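PDB 7D6V: fumarate reductase iron-sulfur subunit from Mycolicibacterium smegmatis, which carries electrons through its three iron-sulfur clusters as part of succinate dehydrogenase Sdh1, towards the membrane anchor and quinone. Local coordinates for the interface of chains A and B. Coordinates in Å, arbitrary orientation; residue numbers count along the deposited sequence, not the author numbering. Chains: chain A, Fumarate reductase iron-sulfur subunit; chain B, Succinate dehydrogenase (Membrane anchor subunit).

The interface of chains A and B. Residues chain A 236-239; chain B 154, 156-157.
A:Asp237 meets B:Arg156 and B:Tyr157 with the two oxygens of its carboxylate. OD1 takes the arginine. The guanidinium nitrogen NH1 of B:Arg156 lies 2.6 Å from OD1 of A:Asp237, a salt bridge that is also a hydrogen bond. NH1 comes in nearly in line with the C-O bond of OD1. The bond is bent, with 122° at the hydrogen, and OD1 is tilted from the guanidinium plane. NH1 meets OD1 end on, and the planes of the two flat groups, 71° apart, do not suit a coplanar, two-pronged pairing. OD2 points to the phenol of B:Tyr157 and lies in the plane of the ring at its edge. Its modelled approach to the hydroxyl OH is too short to be real, so the nature of this pairing stays doubtful.

The same ring tip faces the next two residues of chain A. A:Pro238 meets it tip to tip, with CD 3.8 Å from CZ of B:Tyr157. The side chain of A:Ile239 crosses near the hydroxyl, with CB 3.9 Å from OH of B:Tyr157. The phenol end thus rests among an acid, a proline and an isoleucine, and B:Tyr157 buries 72 Å² here.

In B:Arg156, CG lies between the backbone N and the carbonyl carbon (chi1 56°), and the otherwise extended chain bends at chi3, which brings NH1 to the acid. Within chain B, the backbone O of B:Ile154 lies in the ring plane of B:Tyr157, at its edge.

The chain A residues form a loop just past helix 219-235, close to the end of the modelled chain. B:Arg156 and B:Tyr157 belong to the first turn of helix 155-175, and B:Ile154 ends the 3-10 helix 151-154. The contact therefore ties the C-terminal tail of the iron-sulfur subunit to the start of a membrane-anchor helix. B:Ile154 also lines the ubiquinone-1 pocket, which places this seam beside the quinone site.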
loop_
_atom_site.group_PDB
_atom_site.type_symbol
_atom_site.label_atom_id
_atom_site.label_comp_id
_atom_site.label_asym_id
_atom_site.label_seq_id
_atom_site.Cartn_x
_atom_site.Cartn_y
_atom_site.Cartn_z
ATOM N N TYR A 236 8.893 16.635 -29.766
ATOM C CA TYR A 236 9.786 15.970 -30.709
ATOM C C TYR A 236 9.047 15.419 -31.921
ATOM O O TYR A 236 9.445 14.398 -32.483
ATOM C CB TYR A 236 10.560 14.852 -30.013
ATOM C CG TYR A 236 11.251 15.284 -28.746
ATOM C CD1 TYR A 236 12.183 16.310 -28.756
ATOM C CD2 TYR A 236 10.972 14.666 -27.537
ATOM C CE1 TYR A 236 12.813 16.710 -27.603
ATOM C CE2 TYR A 236 11.600 15.060 -26.377
ATOM C CZ TYR A 236 12.520 16.083 -26.418
ATOM O OH TYR A 236 13.153 16.483 -25.268
ATOM N N ASP A 237 7.979 16.081 -32.340
ATOM C CA ASP A 237 7.171 15.612 -33.465
ATOM C C ASP A 237 7.196 16.647 -34.576
ATOM O O ASP A 237 6.557 17.707 -34.444
ATOM C CB ASP A 237 5.738 15.333 -33.019
ATOM C CG ASP A 237 5.093 14.210 -33.801
ATOM O OD1 ASP A 237 4.368 13.404 -33.188
ATOM O OD2 ASP A 237 5.307 14.131 -35.027
ATOM N N PRO A 238 7.900 16.395 -35.680
ATOM C CA PRO A 238 8.023 17.410 -36.736
ATOM C C PRO A 238 6.713 17.759 -37.427
ATOM O O PRO A 238 6.688 18.643 -38.286
ATOM C CB PRO A 238 9.010 16.767 -37.717
ATOM C CG PRO A 238 9.747 15.760 -36.906
ATOM C CD PRO A 238 8.743 15.221 -35.949
ATOM N N ILE A 239 5.620 17.086 -37.071
ATOM C CA ILE A 239 4.314 17.435 -37.611
ATOM C C ILE A 239 3.767 18.586 -36.780
ATOM O O ILE A 239 3.082 18.377 -35.773
ATOM C CB ILE A 239 3.356 16.228 -37.610
ATOM C CG1 ILE A 239 3.892 15.123 -38.518
ATOM C CG2 ILE A 239 1.967 16.635 -38.073
ATOM C CD1 ILE A 239 4.084 15.549 -39.951
ATOM N N ILE B 154 11.769 9.578 -32.241
ATOM C CA ILE B 154 11.123 9.565 -33.545
ATOM C C ILE B 154 10.694 8.152 -33.936
ATOM O O ILE B 154 10.523 7.862 -35.117
ATOM C CB ILE B 154 12.015 10.191 -34.626
ATOM C CG1 ILE B 154 13.317 9.405 -34.763
ATOM C CG2 ILE B 154 12.300 11.640 -34.306
ATOM C CD1 ILE B 154 14.256 9.964 -35.796
ATOM N N ARG B 156 7.935 6.604 -33.753
ATOM C CA ARG B 156 6.629 6.464 -34.394
ATOM C C ARG B 156 6.719 6.580 -35.912
ATOM O O ARG B 156 5.917 5.975 -36.633
ATOM C CB ARG B 156 5.660 7.502 -33.831
ATOM C CG ARG B 156 6.143 8.934 -33.940
ATOM C CD ARG B 156 5.195 9.890 -33.247
ATOM N NE ARG B 156 5.275 9.765 -31.796
ATOM C CZ ARG B 156 4.699 10.600 -30.940
ATOM N NH1 ARG B 156 3.998 11.629 -31.387
ATOM N NH2 ARG B 156 4.825 10.407 -29.638
ATOM N N TYR B 157 7.696 7.327 -36.422
ATOM C CA TYR B 157 7.833 7.450 -37.868
ATOM C C TYR B 157 8.394 6.171 -38.473
ATOM O O TYR B 157 7.963 5.739 -39.551
ATOM C CB TYR B 157 8.703 8.655 -38.202
ATOM C CG TYR B 157 8.000 9.948 -37.890
ATOM C CD1 TYR B 157 7.353 10.666 -38.879
ATOM C CD2 TYR B 157 7.957 10.432 -36.595
ATOM C CE1 TYR B 157 6.697 11.838 -38.588
ATOM C CE2 TYR B 157 7.305 11.598 -36.296
ATOM C CZ TYR B 157 6.677 12.296 -37.293
ATOM O OH TYR B 157 6.029 13.464 -36.990
#